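PDB 5OLT: cellulose biosynthesis protein BcsG from Salmonella typhimurium LT2, which is required for cellulose biosynthesis and carries, in the extramembrane part described here, a zinc-binding domain of the alkaline phosphatase family. Local coordinates for residues Ser72-Ala77 with Gly268-Lys272; Lys93-Thr99 with Thr290-Ala294; Met146-Asn150 with Phe214-Pro218; Val259-Pro265 with Pro293-Phe299; Arg282-Pro287 with Glu356-Val362. One frame throughout, in Å; residues are numbered along the deposited sequence.

Contact 1 (Ser72-Ala77 with Gly268-Lys272); sequences SDVEAA and GGALK
A buried aspartate on a short helix ties down the loop that follows the zinc-binding residues E266 and H267 in this alkaline phosphatase-family domain. S72-A76 is helical, with A76 N bonded to S72 O (2.9 Å) and A77 N to D73 O (2.8 Å). G268-K272 has no regular structure; A270 has left-handed backbone angles (phi/psi 58/40) where the loop passes the carboxylate. The nearest CA pairs are D73 with L271 (5.5 Å) and A76 with K272 (6.4 Å).

Both carboxylate oxygens of D73, chi1 -59° (m), accept loop amides. OD2 accepts G269 N at 2.7 Å with a nearly linear angle of 177°, and in addition takes S70 N ahead of the helix. OD1 accepts L271 N at 3.1 Å (160°), and two waters each donate to it at 2.8 Å. Water 2 accepts A270 N at 3.0 Å, and water 1 accepts K272 N at 2.9 Å, so the four amides from G269 to K272 are all engaged, two directly and two through water. Water 1 also lies 2.9 Å from S72 OG, a hydroxyl in rotamer t that hydrogen-bonds to S288 OG.

Beside this polar network L271 (chi1 t, chi2 p) turns toward the helix and also touches Y234 of helix 234-255. Its CD2 lies 3.9 Å from A76 CB and 4.2 Å from A77 CB.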
# COMPACT_ATOMS: atom_id res chain seq x y z
N SER A 72 -6.53 9.25 -9.44
CA SER A 72 -6.64 9.95 -10.69
C SER A 72 -6.98 8.99 -11.84
O SER A 72 -7.77 9.31 -12.73
CB SER A 72 -5.33 10.67 -10.98
OG SER A 72 -5.42 11.37 -12.18
N ASP A 73 -6.36 7.81 -11.84
CA ASP A 73 -6.65 6.83 -12.87
C ASP A 73 -8.10 6.34 -12.77
O ASP A 73 -8.76 6.19 -13.80
CB ASP A 73 -5.76 5.60 -12.77
CG ASP A 73 -4.26 5.88 -12.87
OD1 ASP A 73 -3.83 6.87 -13.53
OD2 ASP A 73 -3.51 5.04 -12.29
N VAL A 74 -8.56 6.10 -11.54
CA VAL A 74 -9.95 5.63 -11.33
C VAL A 74 -10.93 6.69 -11.88
O VAL A 74 -11.89 6.36 -12.59
CB VAL A 74 -10.23 5.31 -9.87
CG1 VAL A 74 -11.70 4.89 -9.69
CG2 VAL A 74 -9.31 4.21 -9.38
N GLU A 75 -10.66 7.96 -11.57
CA GLU A 75 -11.49 9.06 -12.06
C GLU A 75 -11.46 9.11 -13.60
O GLU A 75 -12.53 9.13 -14.26
CB GLU A 75 -11.03 10.38 -11.45
CG GLU A 75 -11.74 11.60 -12.03
CD GLU A 75 -13.18 11.77 -11.54
OE1 GLU A 75 -13.59 11.05 -10.59
OE2 GLU A 75 -13.90 12.63 -12.12
N ALA A 76 -10.26 9.10 -14.18
CA ALA A 76 -10.11 9.21 -15.65
C ALA A 76 -10.74 8.01 -16.37
O ALA A 76 -11.25 8.14 -17.49
CB ALA A 76 -8.64 9.35 -16.02
N ALA A 77 -10.73 6.86 -15.71
CA ALA A 77 -11.33 5.64 -16.28
C ALA A 77 -12.83 5.57 -16.06
O ALA A 77 -13.47 4.65 -16.58
CB ALA A 77 -10.66 4.41 -15.68
N GLY A 268 0.35 5.16 -9.40
CA GLY A 268 -0.56 5.27 -10.52
C GLY A 268 0.03 4.92 -11.87
O GLY A 268 1.24 4.85 -12.06
N GLY A 269 -0.86 4.75 -12.85
CA GLY A 269 -0.45 4.46 -14.23
C GLY A 269 -0.28 5.67 -15.11
O GLY A 269 0.05 5.54 -16.28
N ALA A 270 -0.49 6.86 -14.54
CA ALA A 270 -0.36 8.12 -15.27
C ALA A 270 -1.33 8.10 -16.48
O ALA A 270 -1.02 8.56 -17.57
CB ALA A 270 1.10 8.39 -15.70
N LEU A 271 -2.54 7.58 -16.26
CA LEU A 271 -3.53 7.55 -17.35
C LEU A 271 -3.83 8.97 -17.89
O LEU A 271 -3.83 9.18 -19.13
CB LEU A 271 -4.81 6.85 -16.88
CG LEU A 271 -5.93 6.65 -17.88
CD1 LEU A 271 -5.50 5.85 -19.12
CD2 LEU A 271 -7.12 6.01 -17.19
N LYS A 272 -4.10 9.91 -17.00
CA LYS A 272 -4.30 11.31 -17.35
C LYS A 272 -2.98 12.03 -17.17
O LYS A 272 -2.47 12.18 -16.06
CB LYS A 272 -5.40 11.94 -16.49
CG LYS A 272 -5.67 13.41 -16.85
CD LYS A 272 -6.98 13.89 -16.28
CE LYS A 272 -7.19 15.39 -16.46
NZ LYS A 272 -8.24 15.85 -15.50
O HOH W 1 -4.25 9.57 -14.10
O HOH W 2 -1.75 7.95 -12.09

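Contact 2 (Lys93-Thr99 with Thr290-Ala294); sequences KHFNSGT and TNVPA
Three direct hydrogen bonds join these segments, which run 131° apart end to end. V292 N donates to F95 O (3.0 Å, 163°), S97 N to T290 O (2.8 Å, 156°), and T290 OG1, with chi1 at 63° (p), to N96 OD1 (2.8 Å; N96 chi1 t). Two CA-H...O contacts accompany them: N291 CA lies 3.4 Å from F95 O, and N96 CA lies 3.4 Å from T290 O. Water 3 bridges farther along, accepting F95 N and donating to V292 O, each at 2.7 Å.

The bonds define a short, weakly bonded antiparallel pairing of strands 90-96 and 291-299 in the mixed central sheet of the alkaline phosphatase-like fold. N96 and N291 form a non-hydrogen-bonded pair (CA-CA 4.8 Å), where N291 has just left helical geometry after helix 287-290.

Apolar contacts centre on F95 (chi1 t). A294 CB sits over its ring face, 4.0 Å from the centroid and 20° off the normal, a CH-pi contact; V292 CG2 reaches F95 CD1 at 3.7 Å.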
# COMPACT_ATOMS: atom_id res chain seq x y z
N LYS A 93 -8.44 7.98 1.54
CA LYS A 93 -8.65 8.98 0.50
C LYS A 93 -7.42 9.83 0.19
O LYS A 93 -7.35 10.44 -0.84
CB LYS A 93 -9.85 9.88 0.87
CG LYS A 93 -11.19 9.15 0.98
CD LYS A 93 -11.52 8.42 -0.32
CE LYS A 93 -12.88 7.73 -0.27
NZ LYS A 93 -13.98 8.72 -0.23
N HIS A 94 -6.44 9.81 1.10
CA HIS A 94 -5.20 10.56 0.91
C HIS A 94 -4.03 9.69 1.33
O HIS A 94 -3.20 10.10 2.16
CB HIS A 94 -5.25 11.92 1.65
CG HIS A 94 -6.25 12.85 1.04
ND1 HIS A 94 -6.03 13.47 -0.17
CD2 HIS A 94 -7.50 13.19 1.43
CE1 HIS A 94 -7.09 14.19 -0.49
NE2 HIS A 94 -8.01 14.01 0.45
N PHE A 95 -3.95 8.50 0.72
CA PHE A 95 -2.84 7.57 0.95
C PHE A 95 -1.78 7.84 -0.12
O PHE A 95 -2.08 7.79 -1.30
CB PHE A 95 -3.34 6.13 0.81
CG PHE A 95 -2.34 5.11 1.25
CD1 PHE A 95 -1.27 4.72 0.40
CD2 PHE A 95 -2.42 4.56 2.53
CE1 PHE A 95 -0.35 3.78 0.82
CE2 PHE A 95 -1.53 3.59 2.92
CZ PHE A 95 -0.48 3.21 2.09
N ASN A 96 -0.56 8.13 0.34
CA ASN A 96 0.53 8.44 -0.59
C ASN A 96 1.44 7.24 -0.76
O ASN A 96 1.94 6.68 0.20
CB ASN A 96 1.33 9.61 -0.04
CG ASN A 96 2.33 10.12 -1.04
OD1 ASN A 96 1.93 10.58 -2.12
ND2 ASN A 96 3.63 10.03 -0.72
N SER A 97 1.68 6.87 -2.02
CA SER A 97 2.50 5.67 -2.28
C SER A 97 4.01 5.91 -2.14
O SER A 97 4.77 4.94 -2.09
CB SER A 97 2.22 5.10 -3.68
OG SER A 97 2.73 5.98 -4.65
N GLY A 98 4.43 7.17 -2.07
CA GLY A 98 5.84 7.48 -1.79
C GLY A 98 6.78 7.42 -2.97
O GLY A 98 7.96 7.72 -2.78
N THR A 99 6.29 7.00 -4.15
CA THR A 99 7.15 6.77 -5.33
C THR A 99 6.28 6.49 -6.51
O THR A 99 5.06 6.22 -6.36
CB THR A 99 8.10 5.57 -5.07
OG1 THR A 99 8.96 5.40 -6.20
CG2 THR A 99 7.32 4.28 -4.81
N THR A 290 0.77 9.49 -7.17
CA THR A 290 1.05 8.80 -5.92
C THR A 290 -0.13 8.78 -4.93
O THR A 290 -0.04 8.06 -3.94
CB THR A 290 2.26 9.41 -5.20
OG1 THR A 290 1.93 10.78 -4.87
CG2 THR A 290 3.49 9.36 -6.13
N ASN A 291 -1.23 9.49 -5.21
CA ASN A 291 -2.40 9.39 -4.30
C ASN A 291 -3.25 8.19 -4.74
O ASN A 291 -3.92 8.25 -5.78
CB ASN A 291 -3.19 10.68 -4.37
CG ASN A 291 -4.42 10.62 -3.51
OD1 ASN A 291 -4.42 9.91 -2.50
ND2 ASN A 291 -5.49 11.32 -3.92
N VAL A 292 -3.15 7.08 -4.00
CA VAL A 292 -3.68 5.79 -4.44
C VAL A 292 -4.79 5.28 -3.54
O VAL A 292 -4.79 5.57 -2.34
CB VAL A 292 -2.55 4.74 -4.55
CG1 VAL A 292 -1.47 5.17 -5.55
CG2 VAL A 292 -1.90 4.41 -3.19
N PRO A 293 -5.73 4.49 -4.11
CA PRO A 293 -6.84 3.95 -3.30
C PRO A 293 -6.46 2.74 -2.49
O PRO A 293 -6.46 1.61 -3.00
CB PRO A 293 -7.89 3.58 -4.36
CG PRO A 293 -7.09 3.25 -5.60
CD PRO A 293 -5.94 4.28 -5.57
N ALA A 294 -6.16 2.94 -1.22
CA ALA A 294 -5.86 1.85 -0.34
C ALA A 294 -7.08 1.54 0.52
O ALA A 294 -7.79 2.44 0.98
CB ALA A 294 -4.68 2.23 0.54
O HOH W 3 -5.74 7.78 -1.22

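Contact 3 (Met146-Asn150 with Phe214-Pro218); sequences MMDHN and FNLLP
F214 opens the second segment in extended conformation, its CA 4.6 Å from that of M146 in a parallel bridge. With chi1 at 176° (t), its ring receives M146 CE over one face, 3.8 Å from the centroid and 22° off the normal: a CH-pi contact, with M146 SD 5.0 Å from the same centroid in a Met-aromatic arrangement. F214 CA also approaches M146 O at 3.1 Å.

N215 continues the register opposite M147 (CA-CA 4.8 Å). Its N donates to M146 O (3.0 Å, 154°), and its O accepts D148 N (3.2 Å, 156°), so successive bonds straddle M147 as in parallel sheet. The N215 side chain (chi1 t) points to the other face from F214, and its ND2 bonds to the zinc ligand E266.

At L216 the strand ends; its CB comes within 3.4 Å of D148 OD2. L217 N donates to D148 OD1 (2.9 Å, 160°), while L217 CD2 lies over the H149 ring, 4.0 Å from the centroid. D148 and H149, both chi1 p, are joined by H149 ND1 to D148 OD1 (3.3 Å, 158°). P218 closes the segment with CD 3.2 Å from D148 OD2.

The segments run 22° apart, and both strands give way to loops at their C-terminal ends, the edge of an alkaline phosphatase-type sheet where the metal site lies: the L217 side chain is about 5 Å from the zinc.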
# COMPACT_ATOMS: atom_id res chain seq x y z
N MET A 146 3.11 -14.29 -3.78
CA MET A 146 2.25 -14.65 -4.87
C MET A 146 2.30 -13.53 -5.88
O MET A 146 2.33 -12.34 -5.49
CB MET A 146 0.84 -14.77 -4.30
CG MET A 146 -0.17 -15.40 -5.21
SD MET A 146 -1.53 -16.04 -4.21
CE MET A 146 -2.51 -14.60 -3.88
N MET A 147 2.28 -13.87 -7.18
CA MET A 147 2.19 -12.82 -8.21
C MET A 147 1.32 -13.31 -9.34
O MET A 147 1.15 -14.54 -9.53
CB MET A 147 3.58 -12.45 -8.77
CG MET A 147 4.53 -11.89 -7.72
SD MET A 147 6.02 -11.17 -8.41
CE MET A 147 6.87 -10.76 -6.87
N ASP A 148 0.77 -12.37 -10.12
CA ASP A 148 0.09 -12.77 -11.35
C ASP A 148 1.03 -12.65 -12.56
O ASP A 148 0.59 -12.63 -13.70
CB ASP A 148 -1.23 -12.02 -11.54
CG ASP A 148 -1.06 -10.54 -11.72
OD1 ASP A 148 0.07 -10.06 -11.91
OD2 ASP A 148 -2.11 -9.82 -11.67
N HIS A 149 2.34 -12.61 -12.29
CA HIS A 149 3.34 -12.49 -13.34
C HIS A 149 4.63 -13.07 -12.81
O HIS A 149 4.72 -13.45 -11.65
CB HIS A 149 3.50 -11.00 -13.73
CG HIS A 149 4.04 -10.13 -12.64
ND1 HIS A 149 3.31 -9.64 -11.57
CD2 HIS A 149 5.30 -9.68 -12.46
CE1 HIS A 149 4.11 -8.91 -10.80
NE2 HIS A 149 5.32 -8.91 -11.33
N ASN A 150 5.66 -13.17 -13.67
CA ASN A 150 6.85 -13.88 -13.22
C ASN A 150 7.87 -13.00 -12.51
O ASN A 150 8.89 -13.52 -12.03
CB ASN A 150 7.49 -14.67 -14.38
CG ASN A 150 8.02 -13.76 -15.49
OD1 ASN A 150 8.31 -12.58 -15.27
ND2 ASN A 150 8.19 -14.32 -16.70
N PHE A 214 0.90 -10.27 -2.38
CA PHE A 214 0.45 -10.58 -3.73
C PHE A 214 0.63 -9.36 -4.62
O PHE A 214 0.04 -8.32 -4.34
CB PHE A 214 -1.04 -11.00 -3.65
CG PHE A 214 -1.74 -11.28 -4.98
CD1 PHE A 214 -1.05 -11.64 -6.17
CD2 PHE A 214 -3.14 -11.18 -5.04
CE1 PHE A 214 -1.73 -11.90 -7.35
CE2 PHE A 214 -3.82 -11.46 -6.23
CZ PHE A 214 -3.13 -11.81 -7.38
N ASN A 215 1.47 -9.47 -5.67
CA ASN A 215 1.69 -8.34 -6.58
C ASN A 215 1.03 -8.59 -7.94
O ASN A 215 1.14 -9.68 -8.50
CB ASN A 215 3.20 -8.05 -6.74
CG ASN A 215 3.43 -6.84 -7.60
OD1 ASN A 215 3.68 -6.96 -8.79
ND2 ASN A 215 3.37 -5.65 -6.98
N LEU A 216 0.29 -7.58 -8.41
CA LEU A 216 -0.56 -7.67 -9.60
C LEU A 216 -0.18 -6.65 -10.65
O LEU A 216 -0.16 -5.46 -10.37
CB LEU A 216 -2.05 -7.39 -9.24
CG LEU A 216 -2.73 -8.36 -8.32
CD1 LEU A 216 -2.29 -8.11 -6.89
CD2 LEU A 216 -4.24 -8.20 -8.43
N LEU A 217 0.02 -7.13 -11.87
CA LEU A 217 0.47 -6.33 -13.00
C LEU A 217 -0.55 -6.00 -14.13
O LEU A 217 -0.15 -5.38 -15.11
CB LEU A 217 1.64 -7.13 -13.65
CG LEU A 217 2.70 -6.35 -14.40
CD1 LEU A 217 3.45 -5.43 -13.43
CD2 LEU A 217 3.67 -7.30 -15.10
N PRO A 218 -1.86 -6.39 -14.03
CA PRO A 218 -2.66 -6.24 -15.25
C PRO A 218 -2.83 -4.80 -15.75
O PRO A 218 -3.07 -4.61 -16.95
CB PRO A 218 -4.00 -6.85 -14.87
CG PRO A 218 -4.10 -6.62 -13.41
CD PRO A 218 -2.69 -6.87 -12.90

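Contact 4 (Val259-Pro265 with Pro293-Phe299); sequences VMVVVVP and PAGVKFF
Aliphatic and aromatic side chains meet on both faces of this two-strand ladder. On the face of M260, V262, V296 and F298, M260 is fully extended (t, t, t): CG lies 3.6 Å from F298 CE1, SD 4.8 Å from the F298 centroid in an oblique Met-aromatic contact, and CE 4.0 Å from V296 CG1. V262 CG2 meets V296 CG2 at 4.3 Å. On the opposite face V261 CG2 approaches F299 CE1 at 3.5 Å, with F299 in chi1 m, and V259 CB lies 4.2 Å from F299 CB. At the far end P265 CG packs 3.9 Å from P293 CD.

The backbones run antiparallel, 175° apart, with axes 4.7 Å from each other. Hydrogen-bonded pairs V259-F299, V261-K297 and V263-G295 each exchange two N-to-O bonds, from V261 N to K297 O at 2.8 Å to V259 N to F299 O at 3.0 Å; M260-F298 and V262-V296 alternate as non-hydrogen-bonded pairs with CA-CA distances of 4.7 and 4.5 Å. The end of the K297 side chain leads away from strand 259-265, and its NZ bonds to H87 O.

Strand 259-265 is thus held between strands 60-66 and 291-299 within the central mixed sheet, while helix 234-255 lies against the V261 and F299 face, F249 meeting F299 edge-to-face.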
# COMPACT_ATOMS: atom_id res chain seq x y z
N VAL A 259 -10.08 -13.43 7.61
CA VAL A 259 -9.10 -12.87 6.70
C VAL A 259 -9.10 -11.37 6.82
O VAL A 259 -10.15 -10.73 6.85
CB VAL A 259 -9.34 -13.28 5.23
CG1 VAL A 259 -8.19 -12.78 4.32
CG2 VAL A 259 -9.46 -14.79 5.05
N MET A 260 -7.90 -10.80 6.85
CA MET A 260 -7.72 -9.36 6.73
C MET A 260 -7.14 -9.10 5.35
O MET A 260 -6.05 -9.57 5.07
CB MET A 260 -6.78 -8.84 7.81
CG MET A 260 -6.51 -7.34 7.73
SD MET A 260 -5.41 -6.85 9.06
CE MET A 260 -5.27 -5.10 8.78
N VAL A 261 -7.88 -8.39 4.51
CA VAL A 261 -7.43 -8.07 3.14
C VAL A 261 -7.06 -6.60 3.08
O VAL A 261 -7.83 -5.74 3.51
CB VAL A 261 -8.50 -8.38 2.08
CG1 VAL A 261 -8.01 -7.95 0.70
CG2 VAL A 261 -8.81 -9.89 2.10
N VAL A 262 -5.84 -6.31 2.64
CA VAL A 262 -5.36 -4.94 2.45
C VAL A 262 -5.09 -4.76 0.97
O VAL A 262 -4.31 -5.53 0.40
CB VAL A 262 -4.07 -4.67 3.23
CG1 VAL A 262 -3.61 -3.23 2.96
CG2 VAL A 262 -4.31 -4.92 4.72
N VAL A 263 -5.75 -3.79 0.35
CA VAL A 263 -5.49 -3.46 -1.04
C VAL A 263 -4.67 -2.18 -1.03
O VAL A 263 -5.14 -1.17 -0.48
CB VAL A 263 -6.80 -3.24 -1.81
CG1 VAL A 263 -6.51 -2.68 -3.22
CG2 VAL A 263 -7.54 -4.55 -1.89
N VAL A 264 -3.48 -2.18 -1.62
CA VAL A 264 -2.64 -0.97 -1.61
C VAL A 264 -1.86 -0.91 -2.92
O VAL A 264 -0.98 -1.75 -3.19
CB VAL A 264 -1.71 -0.93 -0.38
CG1 VAL A 264 -1.01 -2.27 -0.20
CG2 VAL A 264 -0.74 0.26 -0.37
N PRO A 265 -2.26 0.01 -3.77
CA PRO A 265 -1.54 0.14 -5.06
C PRO A 265 -0.11 0.63 -4.86
O PRO A 265 0.21 1.30 -3.88
CB PRO A 265 -2.34 1.18 -5.83
CG PRO A 265 -3.70 1.13 -5.17
CD PRO A 265 -3.44 0.90 -3.72
N PRO A 293 -5.73 4.49 -4.11
CA PRO A 293 -6.84 3.95 -3.30
C PRO A 293 -6.46 2.74 -2.49
O PRO A 293 -6.46 1.61 -3.00
CB PRO A 293 -7.89 3.58 -4.36
CG PRO A 293 -7.09 3.25 -5.60
CD PRO A 293 -5.94 4.28 -5.57
N ALA A 294 -6.16 2.94 -1.22
CA ALA A 294 -5.86 1.85 -0.34
C ALA A 294 -7.08 1.54 0.52
O ALA A 294 -7.79 2.44 0.98
CB ALA A 294 -4.68 2.23 0.54
N GLY A 295 -7.34 0.25 0.71
CA GLY A 295 -8.52 -0.18 1.47
C GLY A 295 -8.23 -1.40 2.29
O GLY A 295 -7.32 -2.19 2.00
N VAL A 296 -9.06 -1.60 3.32
CA VAL A 296 -8.94 -2.77 4.18
C VAL A 296 -10.32 -3.35 4.34
O VAL A 296 -11.29 -2.61 4.50
CB VAL A 296 -8.38 -2.38 5.57
CG1 VAL A 296 -8.20 -3.60 6.47
CG2 VAL A 296 -7.03 -1.64 5.44
N LYS A 297 -10.40 -4.67 4.27
CA LYS A 297 -11.67 -5.38 4.52
C LYS A 297 -11.38 -6.57 5.41
O LYS A 297 -10.42 -7.31 5.18
CB LYS A 297 -12.29 -5.88 3.20
CG LYS A 297 -13.72 -6.39 3.32
CD LYS A 297 -14.35 -6.59 1.94
CE LYS A 297 -15.72 -7.25 2.06
NZ LYS A 297 -16.71 -6.48 2.85
N PHE A 298 -12.22 -6.76 6.42
CA PHE A 298 -12.12 -7.95 7.28
C PHE A 298 -13.24 -8.94 6.96
O PHE A 298 -14.40 -8.54 6.73
CB PHE A 298 -12.23 -7.55 8.75
CG PHE A 298 -11.12 -6.65 9.23
CD1 PHE A 298 -9.93 -7.20 9.76
CD2 PHE A 298 -11.26 -5.26 9.18
CE1 PHE A 298 -8.91 -6.35 10.21
CE2 PHE A 298 -10.25 -4.42 9.62
CZ PHE A 298 -9.07 -4.97 10.16
N PHE A 299 -12.88 -10.21 6.89
CA PHE A 299 -13.82 -11.29 6.59
C PHE A 299 -13.84 -12.22 7.78
O PHE A 299 -12.81 -12.39 8.47
CB PHE A 299 -13.37 -12.07 5.36
CG PHE A 299 -13.39 -11.26 4.09
CD1 PHE A 299 -12.30 -10.46 3.74
CD2 PHE A 299 -14.49 -11.30 3.27
CE1 PHE A 299 -12.31 -9.71 2.58
CE2 PHE A 299 -14.51 -10.53 2.11
CZ PHE A 299 -13.41 -9.76 1.76

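Contact 5 (Arg282-Pro287 with Glu356-Val362); sequences RDIPSP and ENANAVV
P285 is the bump in this contact: its ring faces the hollow formed by E356, N357, A360 and V362, where the type I turn N357-A360 connects strands 355-357 and 360-365. An inverse gamma turn centred on P285 (phi/psi -83/75), with S286 N to I284 O at 2.8 Å, turns the ring toward 356-362. P285 CD lies 3.6 Å from N357 ND2, 4.2 Å from A360 CB and 3.9 Å from V362 CG2, and P285 CG reaches E356 N at 4.0 Å. I284 (m, m) curls its end back, placing CD1 3.7 Å from A360 CB and CG2 3.8 Å from V362 CG2. V362 (chi1 t) in turn fits beside the loop, CB 3.4 Å from P285 O and CG1 4.1 Å from P287 CD.

N357 (chi1 m) donates ND2 to D283 O (2.9 Å, 143°); its OD1 bonds to T99. The R282 side chain of this loop lies about 5 Å from the zinc. With one direct hydrogen bond beside a largely apolar fit, the two segments are joined mainly by close packing.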
# COMPACT_ATOMS: atom_id res chain seq x y z
N ARG A 282 5.83 8.66 -15.98
CA ARG A 282 5.71 8.78 -14.50
C ARG A 282 7.09 8.83 -13.85
O ARG A 282 7.31 8.31 -12.77
CB ARG A 282 4.78 7.67 -13.94
CG ARG A 282 5.16 6.28 -14.38
CD ARG A 282 4.25 5.28 -13.70
NE ARG A 282 4.34 3.98 -14.37
CZ ARG A 282 5.21 3.01 -14.09
NH1 ARG A 282 6.09 3.11 -13.10
NH2 ARG A 282 5.20 1.91 -14.86
N ASP A 283 8.05 9.50 -14.50
CA ASP A 283 9.38 9.62 -13.90
C ASP A 283 9.44 10.59 -12.74
O ASP A 283 10.36 10.51 -11.91
CB ASP A 283 10.42 9.95 -14.98
CG ASP A 283 10.46 8.85 -16.03
OD1 ASP A 283 10.63 7.64 -15.66
OD2 ASP A 283 10.18 9.16 -17.18
N ILE A 284 8.49 11.52 -12.70
CA ILE A 284 8.35 12.42 -11.55
C ILE A 284 7.14 11.94 -10.75
O ILE A 284 6.05 11.79 -11.30
CB ILE A 284 8.19 13.88 -11.98
CG1 ILE A 284 9.42 14.34 -12.83
CG2 ILE A 284 7.98 14.78 -10.78
CD1 ILE A 284 10.75 14.27 -12.09
N PRO A 285 7.33 11.67 -9.44
CA PRO A 285 6.22 11.07 -8.65
C PRO A 285 5.25 12.17 -8.17
O PRO A 285 5.28 12.61 -7.01
CB PRO A 285 6.95 10.36 -7.52
CG PRO A 285 8.16 11.25 -7.29
CD PRO A 285 8.59 11.72 -8.67
N SER A 286 4.45 12.65 -9.12
CA SER A 286 3.51 13.72 -8.86
C SER A 286 2.40 13.29 -7.90
O SER A 286 2.14 12.10 -7.75
CB SER A 286 2.89 14.15 -10.18
OG SER A 286 2.02 13.11 -10.62
N PRO A 287 1.69 14.28 -7.31
CA PRO A 287 0.59 13.95 -6.41
C PRO A 287 -0.47 13.10 -7.11
O PRO A 287 -0.99 12.17 -6.50
CB PRO A 287 0.05 15.33 -6.03
CG PRO A 287 1.26 16.21 -6.05
CD PRO A 287 2.03 15.72 -7.27
N GLU A 356 9.40 9.95 -3.75
CA GLU A 356 10.72 9.99 -4.35
C GLU A 356 10.96 8.89 -5.28
O GLU A 356 10.45 7.78 -5.11
CB GLU A 356 11.83 9.80 -3.28
CG GLU A 356 11.71 10.65 -2.09
CD GLU A 356 12.93 10.60 -1.21
OE1 GLU A 356 14.08 10.25 -1.64
OE2 GLU A 356 12.68 10.98 -0.06
N ASN A 357 11.77 9.20 -6.30
CA ASN A 357 12.47 8.18 -7.09
C ASN A 357 13.97 8.55 -6.94
O ASN A 357 14.28 9.54 -6.29
CB ASN A 357 12.01 8.20 -8.55
CG ASN A 357 10.51 7.97 -8.71
OD1 ASN A 357 9.87 7.24 -7.96
ND2 ASN A 357 9.94 8.56 -9.75
N ALA A 358 14.89 7.80 -7.56
CA ALA A 358 16.34 8.07 -7.40
C ALA A 358 16.69 9.53 -7.64
O ALA A 358 17.53 10.10 -6.93
CB ALA A 358 17.18 7.18 -8.29
N ASN A 359 16.00 10.14 -8.59
CA ASN A 359 16.44 11.45 -9.05
C ASN A 359 15.58 12.63 -8.67
O ASN A 359 15.88 13.76 -9.00
CB ASN A 359 16.56 11.40 -10.58
CG ASN A 359 17.66 10.49 -11.07
OD1 ASN A 359 17.48 9.28 -11.29
ND2 ASN A 359 18.82 11.10 -11.33
N ALA A 360 14.47 12.37 -7.98
CA ALA A 360 13.48 13.42 -7.78
C ALA A 360 12.76 13.21 -6.48
O ALA A 360 12.46 12.07 -6.10
CB ALA A 360 12.47 13.40 -8.92
N VAL A 361 12.48 14.33 -5.81
CA VAL A 361 11.59 14.35 -4.62
C VAL A 361 10.45 15.31 -4.89
O VAL A 361 10.66 16.40 -5.46
CB VAL A 361 12.35 14.81 -3.34
CG1 VAL A 361 11.45 14.72 -2.13
CG2 VAL A 361 13.63 13.99 -3.06
N VAL A 362 9.23 14.89 -4.52
CA VAL A 362 8.06 15.74 -4.64
C VAL A 362 7.48 15.87 -3.24
O VAL A 362 7.30 14.87 -2.53
CB VAL A 362 7.01 15.15 -5.60
CG1 VAL A 362 5.72 15.95 -5.56
CG2 VAL A 362 7.57 15.13 -7.01

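How the contacts relate
From the N terminus, helix 71-76 provides the first half of contact 1 and strand 90-96 with its following loop that of contact 2; both close some 190 residues later and cross, because 268-272 precedes 290-294. Contact 3 closes its shorter loop, 146-150 to 214-218, inside both. Contact 4 opens only after contact 3 has closed; it crosses contact 1 and ends with contact 2 on strand 291-299, sharing P293 and A294. Contact 5 starts after contact 1 closes, crosses contacts 2 and 4, and brings in the C-terminal sheet. Contacts 2, 3 and 4 belong to the central sheet; G98 O to E356 N (2.8 Å) links contact 2 to contact 5.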